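Local coordinates for protein adenylyltransferase (Bartonella henselae str. Houston-1, PDB 5NH2) that transfers AMP from ATP to tyrosine or threonine residues of host target proteins through its Fic domain, acting as a secreted virulence factor, at residues A[254-258]-A[269-274]; A[242-248]-A[288-294]. All coordinates share one frame; numbering follows the deposited sequence.

Contact 1 (A[254-258]-A[269-274]); sequences GLEGF and GNIDHL
Phe258 N donates to Gly269 O at 2.9 Å, and Gly269 N returns a bond of the same length to Phe258 O, which makes this an antiparallel hydrogen-bonded pair at the open end of a beta hairpin formed by strands 257-262 and 265-270. The neighbouring pair, Gly257 with Asn270, is non-hydrogen-bonded, and beyond it a weak bond from Ile271 N to Glu256 O, 3.3 Å long, carries the pairing into the short 3-10 segment 271-273. Asn270 starts that turn: its OD1 accepts from Asp272 N in the carbonyl plane, on a lone pair, to form an Asx turn.

The side chain of Phe258 swings across the partner strand because CG stands between the backbone N and the carbonyl carbon (chi1 70°). One face of the ring is thereby laid over the backbone of Gly269, and Leu274 meets the opposite face, with CD1 over the ring centre, 3.9 Å from the centroid, in a CH-pi contact. At the ring's edge CE1 comes within 3.2 Å of Asn270 O. Ile271 lies along the other strand's backbone, its CG2 3.4 Å from Gly257 C. Helix 212-227 holds the 254-258 side: Glu220 accepts from the backbone N of Glu256 and of Gly257, and Arg216 forms a salt bridge with the Glu256 carboxylate. The chemistry thus divides the contact in two, backbone bonds fixing the strand register and a buried aromatic ring joining the hairpin end to the turn that follows it.

Contact 2 (A[242-248]-A[288-294]); sequences EGETYTG and ITFTAPK
Tyr246 and Phe290 exchange two backbone hydrogen bonds of 2.9 Å, Tyr246 N to Phe290 O and Phe290 N to Tyr246 O, in an antiparallel pairing of strand 245-253 with the outermost strand 287-291 that is consistent with the OB-like fold of the intracellular delivery domain. Beyond Thr247 and Thr289, Gly248 and Ile288 are likewise doubly bonded. With the Tyr246 and Phe290 pair between them, Thr245 OG1 and Thr291 OG1 share a hydrogen bond of 2.9 Å and Thr247 OG1 pairs with Thr289 OG1 at 3.2 Å. In all four threonines OG1 lies anti to the carbonyl carbon (chi1 -50° to -62°), which brings the hydroxyls together on this exposed face. Past the strand ends, Ala292 N reaches Glu244 O, while Gly243 N binds Ala292 O at 2.8 Å from well above its carbonyl plane. The face bearing Tyr246, Ile288 and Phe290 turns inward, where Leu260 touches both Ile288 and Phe290. Tyr246 OH is hydrogen-bonded to the backbone N of Lys241, and Glu242 forms a salt bridge with Lys214. The two aromatic rings barely meet, Tyr246 CD1 standing 4.5 Å from Phe290 CD2. On the threonine face, Thr245 CG2 and Thr289 CG2 touch diagonally at 3.5 Å.

Followed from the N terminus, after helix 212-227 the chain forms strand 237-239 and then strand 245-253, whose start belongs to contact 2. It turns into strand 257-262, comes back along 265-270 and closes the small loop of contact 1, then passes through helix 276-279 to strand 287-291, which returns to pair with strand 245-253 and closes contact 2. Contact 1 is therefore nested inside the larger loop. Both belong to one mixed sheet, with strands 257-262 and 245-253 as neighbours, in the region matching the intracellular delivery domain. Their centres lie 13 Å apart, and they meet where the rings of Phe258 and Phe290 pack edge-to-face and where His273 touches Pro293.

Contact 1 (A[254-258]-A[269-274])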
ATOM      1  N   GLY A 254      21.325   7.128 -13.656  1.00 63.92           N
ATOM      2  CA  GLY A 254      20.949   5.856 -14.223  1.00 68.84           C
ATOM      3  C   GLY A 254      20.511   6.097 -15.651  1.00 70.21           C
ATOM      4  O   GLY A 254      20.697   7.188 -16.187  1.00 73.31           O
ATOM      5  N   LEU A 255      20.010   5.049 -16.282  1.00 69.97           N
ATOM      6  CA  LEU A 255      19.521   5.224 -17.645  1.00 69.98           C
ATOM      7  C   LEU A 255      18.469   6.331 -17.732  1.00 66.89           C
ATOM      8  O   LEU A 255      18.566   7.209 -18.588  1.00 60.53           O
ATOM      9  CB  LEU A 255      18.963   3.907 -18.169  1.00 65.39           C
ATOM     10  CG  LEU A 255      20.061   2.924 -18.499  1.00 64.04           C
ATOM     11  CD1 LEU A 255      19.543   1.505 -18.345  1.00 59.13           C
ATOM     12  CD2 LEU A 255      20.491   3.227 -19.924  1.00 67.35           C
ATOM     13  N   GLU A 256      17.398   6.248 -16.926  1.00 65.57           N
ATOM     14  CA  GLU A 256      16.289   7.210 -17.015  1.00 62.86           C
ATOM     15  C   GLU A 256      16.373   8.432 -16.087  1.00 57.87           C
ATOM     16  O   GLU A 256      15.958   9.534 -16.472  1.00 53.98           O
ATOM     17  CB  GLU A 256      14.975   6.459 -16.842  1.00 60.10           C
ATOM     18  CG  GLU A 256      14.792   5.541 -18.059  1.00 72.86           C
ATOM     19  CD  GLU A 256      13.499   4.787 -18.068  1.00 79.44           C
ATOM     20  OE1 GLU A 256      13.474   3.651 -17.554  1.00 84.42           O
ATOM     21  OE2 GLU A 256      12.511   5.330 -18.591  1.00 80.05           O
ATOM     22  N   GLY A 257      16.902   8.294 -14.873  1.00 58.87           N
ATOM     23  CA  GLY A 257      16.768   9.353 -13.891  1.00 53.31           C
ATOM     24  C   GLY A 257      18.016   9.482 -13.049  1.00 50.57           C
ATOM     25  O   GLY A 257      18.943   8.667 -13.145  1.00 57.56           O
ATOM     26  N   PHE A 258      18.052  10.551 -12.259  1.00 52.38           N
ATOM     27  CA  PHE A 258      19.122  10.768 -11.295  1.00 52.14           C
ATOM     28  C   PHE A 258      18.527  11.027  -9.923  1.00 46.55           C
ATOM     29  O   PHE A 258      17.367  11.419  -9.785  1.00 49.86           O
ATOM     30  CB  PHE A 258      20.045  11.937 -11.665  1.00 51.35           C
ATOM     31  CG  PHE A 258      19.395  13.279 -11.535  1.00 51.03           C
ATOM     32  CD1 PHE A 258      18.528  13.734 -12.514  1.00 49.05           C
ATOM     33  CD2 PHE A 258      19.648  14.090 -10.433  1.00 52.35           C
ATOM     34  CE1 PHE A 258      17.927  14.967 -12.417  1.00 49.36           C
ATOM     35  CE2 PHE A 258      19.052  15.348 -10.317  1.00 52.40           C
ATOM     36  CZ  PHE A 258      18.180  15.782 -11.317  1.00 56.45           C
ATOM     37  N   GLY A 269      14.832  12.801 -10.142  1.00 50.33           N
ATOM     38  CA  GLY A 269      14.506  13.684 -11.245  1.00 41.03           C
ATOM     39  C   GLY A 269      14.931  13.081 -12.556  1.00 42.72           C
ATOM     40  O   GLY A 269      15.653  12.074 -12.609  1.00 41.96           O
ATOM     41  N   ASN A 270      14.463  13.698 -13.639  1.00 43.40           N
ATOM     42  CA  ASN A 270      14.714  13.205 -14.981  1.00 49.28           C
ATOM     43  C   ASN A 270      16.107  13.630 -15.429  1.00 54.66           C
ATOM     44  O   ASN A 270      16.489  14.782 -15.215  1.00 61.74           O
ATOM     45  CB  ASN A 270      13.655  13.770 -15.918  1.00 54.09           C
ATOM     46  CG  ASN A 270      13.586  13.042 -17.225  1.00 61.34           C
ATOM     47  OD1 ASN A 270      14.568  12.964 -17.968  1.00 61.53           O
ATOM     48  ND2 ASN A 270      12.411  12.484 -17.518  1.00 66.31           N
ATOM     49  N   ILE A 271      16.866  12.718 -16.054  1.00 55.71           N
ATOM     50  CA  ILE A 271      18.233  13.058 -16.488  1.00 62.52           C
ATOM     51  C   ILE A 271      18.232  14.182 -17.527  1.00 62.86           C
ATOM     52  O   ILE A 271      19.127  15.036 -17.522  1.00 55.17           O
ATOM     53  CB  ILE A 271      18.969  11.825 -17.039  1.00 61.14           C
ATOM     54  CG1 ILE A 271      18.157  11.236 -18.167  1.00 57.19           C
ATOM     55  CG2 ILE A 271      19.173  10.782 -15.974  1.00 60.23           C
ATOM     56  CD1 ILE A 271      18.744  10.035 -18.673  1.00 59.22           C
ATOM     57  N   ASP A 272      17.246  14.191 -18.448  1.00 58.05           N
ATOM     58  CA  ASP A 272      17.175  15.244 -19.465  1.00 64.03           C
ATOM     59  C   ASP A 272      16.937  16.622 -18.868  1.00 69.63           C
ATOM     60  O   ASP A 272      16.980  17.615 -19.610  1.00 71.04           O
ATOM     61  CB  ASP A 272      16.053  15.027 -20.502  1.00 63.80           C
ATOM     62  CG  ASP A 272      15.953  13.603 -21.007  1.00 68.50           C
ATOM     63  OD1 ASP A 272      14.895  12.981 -20.765  1.00 74.31           O
ATOM     64  OD2 ASP A 272      16.887  13.115 -21.673  1.00 59.87           O
ATOM     65  N   HIS A 273      16.617  16.715 -17.579  1.00 70.08           N
ATOM     66  CA  HIS A 273      16.435  18.017 -16.948  1.00 72.65           C
ATOM     67  C   HIS A 273      17.713  18.549 -16.304  1.00 66.84           C
ATOM     68  O   HIS A 273      17.731  19.698 -15.832  1.00 64.77           O
ATOM     69  CB  HIS A 273      15.298  17.947 -15.919  1.00 71.39           C
ATOM     70  CG  HIS A 273      13.963  17.615 -16.521  1.00 75.60           C
ATOM     71  ND1 HIS A 273      12.871  17.247 -15.762  1.00 72.47           N
ATOM     72  CD2 HIS A 273      13.546  17.593 -17.810  1.00 78.04           C
ATOM     73  CE1 HIS A 273      11.840  17.014 -16.557  1.00 71.43           C
ATOM     74  NE2 HIS A 273      12.222  17.219 -17.804  1.00 76.01           N
ATOM     75  N   LEU A 274      18.773  17.738 -16.255  1.00 66.95           N
ATOM     76  CA  LEU A 274      20.046  18.302 -15.838  1.00 73.76           C
ATOM     77  C   LEU A 274      20.676  19.062 -17.000  1.00 78.75           C
ATOM     78  O   LEU A 274      20.547  18.651 -18.157  1.00 81.49           O
ATOM     79  CB  LEU A 274      20.997  17.217 -15.381  1.00 77.28           C
ATOM     80  CG  LEU A 274      20.868  16.758 -13.938  1.00 77.82           C
ATOM     81  CD1 LEU A 274      21.746  15.539 -13.737  1.00 79.74           C
ATOM     82  CD2 LEU A 274      21.243  17.884 -12.965  1.00 76.93           C
TER

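Contact 2 (A[242-248]-A[288-294])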
ATOM      1  N   GLU A 242       7.710  19.975  -9.814  1.00 46.48           N
ATOM      2  CA  GLU A 242       7.974  20.950 -10.849  1.00 52.50           C
ATOM      3  C   GLU A 242       8.059  22.343 -10.227  1.00 57.99           C
ATOM      4  O   GLU A 242       7.139  22.786  -9.531  1.00 53.96           O
ATOM      5  CB  GLU A 242       6.878  20.898 -11.922  1.00 62.33           C
ATOM      6  CG  GLU A 242       6.942  19.725 -12.915  1.00 65.83           C
ATOM      7  CD  GLU A 242       6.300  18.448 -12.373  1.00 67.43           C
ATOM      8  OE1 GLU A 242       5.467  18.539 -11.441  1.00 62.57           O
ATOM      9  OE2 GLU A 242       6.640  17.356 -12.879  1.00 68.36           O
ATOM     10  N   GLY A 243       9.187  23.016 -10.465  1.00 59.55           N
ATOM     11  CA  GLY A 243       9.411  24.366 -10.017  1.00 60.71           C
ATOM     12  C   GLY A 243      10.185  24.489  -8.723  1.00 65.89           C
ATOM     13  O   GLY A 243      10.714  25.565  -8.450  1.00 67.93           O
ATOM     14  N   GLU A 244      10.259  23.423  -7.920  1.00 63.86           N
ATOM     15  CA  GLU A 244      10.987  23.444  -6.652  1.00 66.98           C
ATOM     16  C   GLU A 244      12.497  23.364  -6.853  1.00 67.88           C
ATOM     17  O   GLU A 244      12.998  22.826  -7.846  1.00 72.30           O
ATOM     18  CB  GLU A 244      10.559  22.283  -5.761  1.00 68.39           C
ATOM     19  CG  GLU A 244       9.109  22.312  -5.416  1.00 75.52           C
ATOM     20  CD  GLU A 244       8.745  23.582  -4.701  1.00 86.94           C
ATOM     21  OE1 GLU A 244       9.370  23.848  -3.655  1.00 94.16           O
ATOM     22  OE2 GLU A 244       7.854  24.316  -5.189  1.00 89.18           O
ATOM     23  N   THR A 245      13.228  23.902  -5.892  1.00 65.26           N
ATOM     24  CA  THR A 245      14.678  23.818  -5.902  1.00 63.17           C
ATOM     25  C   THR A 245      15.108  22.878  -4.786  1.00 60.61           C
ATOM     26  O   THR A 245      14.439  22.772  -3.759  1.00 58.15           O
ATOM     27  CB  THR A 245      15.326  25.208  -5.753  1.00 62.14           C
ATOM     28  OG1 THR A 245      14.945  26.044  -6.863  1.00 61.77           O
ATOM     29  CG2 THR A 245      16.841  25.105  -5.735  1.00 61.24           C
ATOM     30  N   TYR A 246      16.179  22.148  -5.018  1.00 59.95           N
ATOM     31  CA  TYR A 246      16.733  21.257  -4.022  1.00 65.85           C
ATOM     32  C   TYR A 246      18.237  21.452  -4.019  1.00 75.64           C
ATOM     33  O   TYR A 246      18.837  21.731  -5.062  1.00 85.24           O
ATOM     34  CB  TYR A 246      16.357  19.805  -4.324  1.00 59.24           C
ATOM     35  CG  TYR A 246      14.865  19.606  -4.504  1.00 57.47           C
ATOM     36  CD1 TYR A 246      14.221  19.926  -5.696  1.00 56.46           C
ATOM     37  CD2 TYR A 246      14.098  19.103  -3.480  1.00 56.85           C
ATOM     38  CE1 TYR A 246      12.842  19.745  -5.855  1.00 45.31           C
ATOM     39  CE2 TYR A 246      12.729  18.923  -3.630  1.00 54.86           C
ATOM     40  CZ  TYR A 246      12.107  19.238  -4.815  1.00 50.97           C
ATOM     41  OH  TYR A 246      10.733  19.029  -4.904  1.00 52.57           O
ATOM     42  N   THR A 247      18.847  21.352  -2.844  1.00 73.30           N
ATOM     43  CA  THR A 247      20.295  21.461  -2.766  1.00 76.45           C
ATOM     44  C   THR A 247      20.836  20.353  -1.884  1.00 62.00           C
ATOM     45  O   THR A 247      20.494  20.282  -0.705  1.00 62.51           O
ATOM     46  CB  THR A 247      20.739  22.824  -2.238  1.00 88.35           C
ATOM     47  OG1 THR A 247      20.073  23.857  -2.974  1.00 96.15           O
ATOM     48  CG2 THR A 247      22.237  22.972  -2.446  1.00 90.35           C
ATOM     49  N   GLY A 248      21.705  19.527  -2.450  1.00 59.91           N
ATOM     50  CA  GLY A 248      22.243  18.409  -1.707  1.00 59.90           C
ATOM     51  C   GLY A 248      23.289  17.643  -2.492  1.00 67.16           C
ATOM     52  O   GLY A 248      23.870  18.139  -3.459  1.00 72.65           O
ATOM     53  N   ILE A 288      25.227  19.639  -5.535  1.00 77.67           N
ATOM     54  CA  ILE A 288      24.552  20.295  -6.645  1.00 84.39           C
ATOM     55  C   ILE A 288      23.245  20.911  -6.170  1.00 76.59           C
ATOM     56  O   ILE A 288      22.659  20.498  -5.160  1.00 75.51           O
ATOM     57  CB  ILE A 288      24.300  19.352  -7.846  1.00 91.62           C
ATOM     58  CG1 ILE A 288      23.020  18.551  -7.678  1.00 90.98           C
ATOM     59  CG2 ILE A 288      25.470  18.409  -8.054  1.00 95.35           C
ATOM     60  CD1 ILE A 288      22.604  17.887  -8.966  1.00 91.85           C
ATOM     61  N   THR A 289      22.816  21.938  -6.905  1.00 68.92           N
ATOM     62  CA  THR A 289      21.499  22.540  -6.774  1.00 67.10           C
ATOM     63  C   THR A 289      20.707  22.301  -8.056  1.00 68.98           C
ATOM     64  O   THR A 289      21.230  22.471  -9.161  1.00 77.03           O
ATOM     65  CB  THR A 289      21.600  24.034  -6.493  1.00 68.58           C
ATOM     66  OG1 THR A 289      22.296  24.230  -5.259  1.00 73.90           O
ATOM     67  CG2 THR A 289      20.227  24.627  -6.361  1.00 67.34           C
ATOM     68  N   PHE A 290      19.456  21.870  -7.909  1.00 62.52           N
ATOM     69  CA  PHE A 290      18.644  21.474  -9.047  1.00 63.59           C
ATOM     70  C   PHE A 290      17.257  22.057  -8.873  1.00 63.85           C
ATOM     71  O   PHE A 290      16.610  21.820  -7.849  1.00 68.52           O
ATOM     72  CB  PHE A 290      18.563  19.943  -9.174  1.00 56.40           C
ATOM     73  CG  PHE A 290      17.462  19.453 -10.094  1.00 55.14           C
ATOM     74  CD1 PHE A 290      17.648  19.396 -11.468  1.00 62.33           C
ATOM     75  CD2 PHE A 290      16.247  19.024  -9.590  1.00 59.54           C
ATOM     76  CE1 PHE A 290      16.638  18.943 -12.327  1.00 61.73           C
ATOM     77  CE2 PHE A 290      15.228  18.559 -10.449  1.00 62.67           C
ATOM     78  CZ  PHE A 290      15.426  18.526 -11.816  1.00 60.38           C
ATOM     79  N   THR A 291      16.805  22.809  -9.871  1.00 55.01           N
ATOM     80  CA  THR A 291      15.442  23.303  -9.934  1.00 56.33           C
ATOM     81  C   THR A 291      14.708  22.538 -11.024  1.00 60.32           C
ATOM     82  O   THR A 291      15.082  22.617 -12.199  1.00 60.71           O
ATOM     83  CB  THR A 291      15.409  24.799 -10.226  1.00 64.01           C
ATOM     84  OG1 THR A 291      16.281  25.482  -9.319  1.00 72.34           O
ATOM     85  CG2 THR A 291      14.003  25.319 -10.055  1.00 61.40           C
ATOM     86  N   ALA A 292      13.673  21.798 -10.638  1.00 61.76           N
ATOM     87  CA  ALA A 292      12.889  21.057 -11.615  1.00 62.53           C
ATOM     88  C   ALA A 292      12.054  22.022 -12.462  1.00 62.19           C
ATOM     89  O   ALA A 292      11.558  23.025 -11.947  1.00 65.59           O
ATOM     90  CB  ALA A 292      11.997  20.026 -10.911  1.00 56.98           C
ATOM     91  N   PRO A 293      11.928  21.771 -13.764  1.00 63.51           N
ATOM     92  CA  PRO A 293      11.253  22.705 -14.687  1.00 66.02           C
ATOM     93  C   PRO A 293       9.729  22.576 -14.757  1.00 57.51           C
ATOM     94  O   PRO A 293       9.115  21.751 -14.104  1.00 62.65           O
ATOM     95  CB  PRO A 293      11.883  22.339 -16.033  1.00 72.41           C
ATOM     96  CG  PRO A 293      12.343  20.920 -15.859  1.00 70.01           C
ATOM     97  CD  PRO A 293      12.861  20.885 -14.474  1.00 64.32           C
ATOM     98  N   LYS A 294       9.131  23.435 -15.576  1.00 57.79           N
ATOM     99  CA  LYS A 294       7.678  23.546 -15.749  1.00 72.61           C
ATOM    100  C   LYS A 294       6.930  22.219 -15.720  1.00 77.70           C
ATOM    101  O   LYS A 294       5.748  22.153 -16.056  1.00 82.22           O
ATOM    102  CB  LYS A 294       7.358  24.244 -17.081  1.00 81.76           C
ATOM    103  CG  LYS A 294       7.340  23.299 -18.295  1.00 87.24           C
ATOM    104  CD  LYS A 294       7.427  24.043 -19.627  1.00 93.83           C
ATOM    105  CE  LYS A 294       6.294  25.021 -19.815  1.00 95.97           C
ATOM    106  NZ  LYS A 294       6.590  25.929 -20.957  1.00 99.62           N
TER